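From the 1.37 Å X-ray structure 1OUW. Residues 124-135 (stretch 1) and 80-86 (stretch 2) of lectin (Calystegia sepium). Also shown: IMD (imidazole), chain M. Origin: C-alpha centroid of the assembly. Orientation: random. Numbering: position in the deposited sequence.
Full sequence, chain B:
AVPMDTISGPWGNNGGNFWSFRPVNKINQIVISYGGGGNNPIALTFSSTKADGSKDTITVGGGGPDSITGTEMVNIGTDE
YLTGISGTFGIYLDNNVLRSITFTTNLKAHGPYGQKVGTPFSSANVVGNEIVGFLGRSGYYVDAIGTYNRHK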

ATOM      1  N   ALA B 124      -2.381  10.745 -17.642  1.00 22.38           N
ATOM      2  CA  ALA B 124      -3.063  10.575 -18.916  1.00 24.71           C
ATOM      3  C   ALA B 124      -4.312   9.730 -18.659  1.00 26.68           C
ATOM      4  O   ALA B 124      -4.219   8.573 -18.251  1.00 26.07           O
ATOM      5  CB  ALA B 124      -2.146   9.912 -19.931  1.00 25.39           C
ATOM      6  N   ASN B 125      -5.483  10.331 -18.852  1.00 29.51           N
ATOM      7  CA  ASN B 125      -6.750   9.599 -18.796  1.00 31.03           C
ATOM      8  C   ASN B 125      -6.874   8.795 -20.075  1.00 32.38           C
ATOM      9  O   ASN B 125      -7.090   9.376 -21.136  1.00 34.00           O
ATOM     10  CB  ASN B 125      -7.922  10.560 -18.670  1.00 31.73           C
ATOM     11  N   VAL B 126      -6.749   7.469 -19.971  1.00 32.80           N
ATOM     12  CA  VAL B 126      -6.586   6.588 -21.133  1.00 33.42           C
ATOM     13  C   VAL B 126      -7.690   5.532 -21.241  1.00 33.37           C
ATOM     14  O   VAL B 126      -8.252   5.101 -20.231  1.00 33.70           O
ATOM     15  CB  VAL B 126      -5.232   5.914 -21.074  1.00 33.58           C
ATOM     16  N   VAL B 127      -7.973   5.114 -22.479  1.00 33.30           N
ATOM     17  CA  VAL B 127      -9.086   4.210 -22.791  1.00 32.58           C
ATOM     18  C   VAL B 127      -8.932   2.819 -22.169  1.00 30.98           C
ATOM     19  O   VAL B 127      -7.957   2.107 -22.437  1.00 31.27           O
ATOM     20  CB  VAL B 127      -9.275   4.093 -24.330  1.00 33.58           C
ATOM     21  N   GLY B 128      -9.902   2.446 -21.336  1.00 29.11           N
ATOM     22  CA  GLY B 128      -9.950   1.125 -20.731  1.00 27.44           C
ATOM     23  C   GLY B 128      -9.101   0.951 -19.481  1.00 24.99           C
ATOM     24  O   GLY B 128      -9.035  -0.136 -18.930  1.00 25.54           O
ATOM     25  N   ASN B 129      -8.463   2.025 -19.037  1.00 22.54           N
ATOM     26  CA  ASN B 129      -7.568   1.970 -17.884  1.00 19.97           C
ATOM     27  C   ASN B 129      -8.265   2.378 -16.584  1.00 18.75           C
ATOM     28  O   ASN B 129      -9.154   3.217 -16.550  1.00 19.32           O
ATOM     29  CB  ASN B 129      -6.354   2.848 -18.154  1.00 19.77           C
ATOM     30  CG  ASN B 129      -5.354   2.803 -17.038  1.00 17.83           C
ATOM     31  OD1 ASN B 129      -4.751   1.774 -16.780  1.00 20.47           O
ATOM     32  ND2 ASN B 129      -5.213   3.899 -16.357  1.00 17.55           N
ATOM     33  N   GLU B 130      -7.816   1.762 -15.504  1.00 16.36           N
ATOM     34  CA  GLU B 130      -8.308   2.034 -14.166  1.00 14.65           C
ATOM     35  C   GLU B 130      -7.109   2.325 -13.283  1.00 14.08           C
ATOM     36  O   GLU B 130      -6.143   1.590 -13.307  1.00 13.13           O
ATOM     37  CB  GLU B 130      -9.058   0.813 -13.635  1.00 14.67           C
ATOM     38  CG  GLU B 130      -9.538   0.959 -12.206  1.00 14.73           C
ATOM     39  CD  GLU B 130     -10.316  -0.245 -11.696  1.00 17.33           C
ATOM     40  OE1 GLU B 130     -10.342  -1.299 -12.387  1.00 19.74           O
ATOM     41  OE2 GLU B 130     -10.882  -0.167 -10.584  1.00 16.94           O
ATOM     42  N   ILE B 131      -7.202   3.359 -12.451  1.00 12.27           N
ATOM     43  CA  ILE B 131      -6.239   3.542 -11.373  1.00 12.31           C
ATOM     44  C   ILE B 131      -6.660   2.614 -10.256  1.00 11.36           C
ATOM     45  O   ILE B 131      -7.786   2.690  -9.743  1.00 12.57           O
ATOM     46  CB  ILE B 131      -6.200   4.987 -10.869  1.00 12.93           C
ATOM     47  CG1 ILE B 131      -5.650   5.923 -11.937  1.00 14.09           C
ATOM     48  CG2 ILE B 131      -5.404   5.089  -9.571  1.00 12.69           C
ATOM     49  CD1 ILE B 131      -5.753   7.385 -11.541  1.00 15.98           C
ATOM     50  N   VAL B 132      -5.742   1.757  -9.832  1.00 11.00           N
ATOM     51  CA  VAL B 132      -5.982   0.715  -8.850  1.00 10.32           C
ATOM     52  C   VAL B 132      -5.142   0.909  -7.579  1.00 10.30           C
ATOM     53  O   VAL B 132      -5.246   0.131  -6.645  1.00 10.77           O
ATOM     54  CB  VAL B 132      -5.751  -0.693  -9.446  1.00  9.63           C
ATOM     55  CG1 VAL B 132      -6.870  -1.037 -10.402  1.00 11.56           C
ATOM     56  CG2 VAL B 132      -4.428  -0.812 -10.153  1.00 11.17           C
ATOM     57  N   GLY B 133      -4.352   1.973  -7.539  1.00 10.75           N
ATOM     58  CA  GLY B 133      -3.611   2.306  -6.338  1.00 10.04           C
ATOM     59  C   GLY B 133      -2.811   3.563  -6.574  1.00 10.26           C
ATOM     60  O   GLY B 133      -2.814   4.128  -7.658  1.00 10.57           O
ATOM     61  N   PHE B 134      -2.113   3.979  -5.531  1.00 10.05           N
ATOM     62  CA  PHE B 134      -1.306   5.188  -5.538  1.00 10.26           C
ATOM     63  C   PHE B 134       0.058   4.916  -4.898  1.00  9.79           C
ATOM     64  O   PHE B 134       0.242   3.955  -4.149  1.00  9.87           O
ATOM     65  CB  PHE B 134      -2.020   6.292  -4.766  1.00 10.35           C
ATOM     66  CG  PHE B 134      -3.301   6.740  -5.399  1.00 10.81           C
ATOM     67  CD1 PHE B 134      -3.297   7.645  -6.425  1.00 11.92           C
ATOM     68  CD2 PHE B 134      -4.503   6.273  -4.945  1.00 11.87           C
ATOM     69  CE1 PHE B 134      -4.495   8.049  -7.012  1.00 12.67           C
ATOM     70  CE2 PHE B 134      -5.696   6.679  -5.552  1.00 12.31           C
ATOM     71  CZ  PHE B 134      -5.670   7.580  -6.555  1.00 12.30           C
ATOM     72  N   LEU B 135       1.044   5.729  -5.281  1.00  9.61           N
ATOM     73  CA  LEU B 135       2.338   5.693  -4.625  1.00  9.92           C
ATOM     74  C   LEU B 135       2.876   7.102  -4.610  1.00 10.25           C
ATOM     75  O   LEU B 135       2.315   7.980  -5.232  1.00 11.98           O
ATOM     76  CB  LEU B 135       3.311   4.731  -5.331  1.00 10.07           C
ATOM     77  CG  LEU B 135       3.814   5.117  -6.735  1.00 12.84           C
ATOM     78  CD1 LEU B 135       4.972   4.296  -7.176  1.00 15.15           C
ATOM     79  CD2 LEU B 135       2.704   4.901  -7.774  1.00 13.91           C
TER
HETATM   80  N1  IMD M 522      -9.500  -3.443  -7.702  1.00 33.55           N
HETATM   81  C2  IMD M 522      -9.961  -2.364  -8.374  1.00 33.08           C
HETATM   82  N3  IMD M 522     -11.171  -2.661  -8.906  1.00 33.13           N
HETATM   83  C4  IMD M 522     -11.484  -3.932  -8.551  1.00 34.04           C
HETATM   84  C5  IMD M 522     -10.426  -4.424  -7.798  1.00 34.44           C
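Stretch 2, residues 80-86: EYLTGIS

Stretch 2 enters as a loop through Glu-80 and Tyr-81 and becomes a strand at Leu-82 that runs on past Ser-86; stretch 1 is a loop as far as Gly-128 and a strand from Asn-129 that runs on past Leu-135. The N-to-C directions of the two strands differ by 81°, so they cross nearly at right angles, with their axes 4.6 Å apart at closest approach. Consistent with so steep a crossing, there is no ladder of backbone bonds: just one direct hydrogen bond links the stretches. The contact, which buries 499 Å² over both sides, otherwise relies on side-chain packing and bridging water.

At the start of stretch 1 the link is through solvent. Water 2 donates to Ala-124 O (2.7 Å) and to Thr-83 O (2.6 Å), joining two carbonyls that could not bond to each other. Asn-125 CA lies 5.3 Å from Gly-84 CA, its nearest CA in stretch 2, and 4.3 Å from Thr-83 O, its closest atom there. Its side chain is modelled only to CB, so the role of its amide cannot be assessed. An ideal CB placed on Gly-84 would lie 4.0 Å from Asn-125 CB, which leaves room for it; crowding by stretch 1 therefore does not account for the glycine.

Val-126 to Asn-129 form a type II beta turn, closed by a weak hydrogen bond from Asn-129 N to Val-126 O at 3.3 Å. Gly-128 occupies the turn with phi/psi of 83/3, and a positive phi favours glycine. Water 3 ties this turn to stretch 2: it accepts from Val-126 N (3.1 Å) and Asn-129 ND2 (3.0 Å) and donates to Thr-83 O (2.8 Å). Thr-83 O thus receives two waters, one held by Ala-124 O, the other by Val-126 N and Asn-129 ND2.

The carbonyl of Asn-129 faces stretch 2 as well. Its O accepts from water 1 at 2.8 Å, and that water also bonds to Tyr-81 OH at 3.0 Å. The same Asn-129 O lies 4.0 Å from Tyr-81 CE2, at the ring edge and near its plane. Glu-130 CG sits 3.7 Å from Tyr-81 CD2, while Glu-130 OE2 accepts a weak hydrogen bond from imidazole N3 (3.0 Å).

The strands are joined directly at Leu-82 O, which accepts from Ile-131 N at 2.9 Å with an N-H...O angle of 152°. A CA-H...O contact from Glu-130 CA, 3.6 Å from Leu-82 O, supplements it. Ile-131 points toward stretch 2: its CB is 3.9 Å from Leu-82 CB, and its extended chi2 (173°, t) carries CD1 to 3.4 Å from Gly-84 N and 4.3 Å from Ile-85 CG2.

Val-132 points away, and Gly-133 has no side chain to offer. Phe-134 again points toward stretch 2, its ring edge meeting Leu-82 CD1 (3.9 Å from Phe-134 CE2) and Ile-85 CG2 (3.7 Å from Phe-134 CE1). Leu-135 is out of reach, so within stretch 1 the contact ends at Phe-134.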

ATOM      1  N   GLU B  80     -18.593   3.298 -10.006  1.00 15.21           N
ATOM      2  CA  GLU B  80     -17.612   4.351 -10.246  1.00 14.12           C
ATOM      3  C   GLU B  80     -16.196   3.833  -9.923  1.00 12.88           C
ATOM      4  O   GLU B  80     -16.023   3.044  -8.987  1.00 14.04           O
ATOM      5  CB  GLU B  80     -17.927   5.552  -9.341  1.00 13.64           C
ATOM      6  CG  GLU B  80     -17.172   6.807  -9.709  1.00 14.18           C
ATOM      7  CD  GLU B  80     -17.577   8.027  -8.929  1.00 15.48           C
ATOM      8  OE1 GLU B  80     -18.277   7.901  -7.901  1.00 17.53           O
ATOM      9  OE2 GLU B  80     -17.178   9.132  -9.347  1.00 15.23           O
ATOM     10  N   TYR B  81     -15.189   4.244 -10.700  1.00 12.81           N
ATOM     11  CA  TYR B  81     -13.815   3.877 -10.392  1.00 12.25           C
ATOM     12  C   TYR B  81     -12.876   4.972 -10.866  1.00 12.40           C
ATOM     13  O   TYR B  81     -13.153   5.661 -11.831  1.00 12.97           O
ATOM     14  CB  TYR B  81     -13.471   2.515 -11.022  1.00 12.48           C
ATOM     15  CG  TYR B  81     -13.612   2.445 -12.530  1.00 14.31           C
ATOM     16  CD1 TYR B  81     -14.802   2.052 -13.135  1.00 15.76           C
ATOM     17  CD2 TYR B  81     -12.551   2.754 -13.341  1.00 15.25           C
ATOM     18  CE1 TYR B  81     -14.898   1.984 -14.529  1.00 16.34           C
ATOM     19  CE2 TYR B  81     -12.634   2.674 -14.719  1.00 16.37           C
ATOM     20  CZ  TYR B  81     -13.803   2.310 -15.300  1.00 17.72           C
ATOM     21  OH  TYR B  81     -13.852   2.250 -16.684  1.00 21.73           O
ATOM     22  N   LEU B  82     -11.761   5.096 -10.168  1.00 12.14           N
ATOM     23  CA  LEU B  82     -10.715   6.060 -10.514  1.00 12.23           C
ATOM     24  C   LEU B  82     -10.081   5.812 -11.874  1.00 12.19           C
ATOM     25  O   LEU B  82      -9.751   4.674 -12.220  1.00 12.60           O
ATOM     26  CB  LEU B  82      -9.647   6.031  -9.430  1.00 11.75           C
ATOM     27  CG  LEU B  82     -10.093   6.544  -8.077  1.00 12.66           C
ATOM     28  CD1 LEU B  82      -9.212   5.973  -6.961  1.00 13.95           C
ATOM     29  CD2 LEU B  82     -10.062   8.075  -8.054  1.00 14.89           C
ATOM     30  N   THR B  83      -9.884   6.888 -12.632  1.00 11.93           N
ATOM     31  CA  THR B  83      -9.247   6.840 -13.945  1.00 12.65           C
ATOM     32  C   THR B  83      -8.139   7.856 -14.128  1.00 13.34           C
ATOM     33  O   THR B  83      -7.293   7.676 -15.018  1.00 14.15           O
ATOM     34  CB  THR B  83     -10.284   7.052 -15.066  1.00 13.76           C
ATOM     35  OG1 THR B  83     -10.981   8.283 -14.840  1.00 14.52           O
ATOM     36  CG2 THR B  83     -11.342   5.969 -15.041  1.00 15.67           C
ATOM     37  N   GLY B  84      -8.131   8.952 -13.370  1.00 13.76           N
ATOM     38  CA  GLY B  84      -7.092   9.952 -13.509  1.00 12.90           C
ATOM     39  C   GLY B  84      -6.877  10.783 -12.260  1.00 12.35           C
ATOM     40  O   GLY B  84      -7.767  10.860 -11.394  1.00 12.60           O
ATOM     41  N   ILE B  85      -5.692  11.385 -12.138  1.00 12.50           N
ATOM     42  CA  ILE B  85      -5.477  12.452 -11.169  1.00 13.00           C
ATOM     43  C   ILE B  85      -4.761  13.613 -11.858  1.00 12.64           C
ATOM     44  O   ILE B  85      -4.103  13.456 -12.889  1.00 13.73           O
ATOM     45  CB  ILE B  85      -4.681  12.009  -9.909  1.00 13.34           C
ATOM     46  CG1 ILE B  85      -3.304  11.484 -10.254  1.00 14.09           C
ATOM     47  CG2 ILE B  85      -5.444  10.972  -9.130  1.00 15.09           C
ATOM     48  CD1 ILE B  85      -2.433  11.297  -9.030  1.00 15.33           C
ATOM     49  N   SER B  86      -4.915  14.779 -11.261  1.00 13.28           N
ATOM     50  CA  SER B  86      -4.242  15.988 -11.676  1.00 14.50           C
ATOM     51  C   SER B  86      -4.126  16.900 -10.467  1.00 14.37           C
ATOM     52  O   SER B  86      -4.747  16.675  -9.439  1.00 14.20           O
ATOM     53  CB  SER B  86      -5.002  16.651 -12.838  1.00 14.98           C
ATOM     54  OG  SER B  86      -6.331  17.000 -12.454  1.00 17.43           O
TER
HETATM   55  O   HOH W   1     -11.483   3.514 -17.989  1.00 33.81           O
HETATM   56  O   HOH W   2      -4.813   8.402 -15.596  1.00 18.14           O
HETATM   57  O   HOH W   3      -7.077   6.056 -17.255  1.00 20.82           O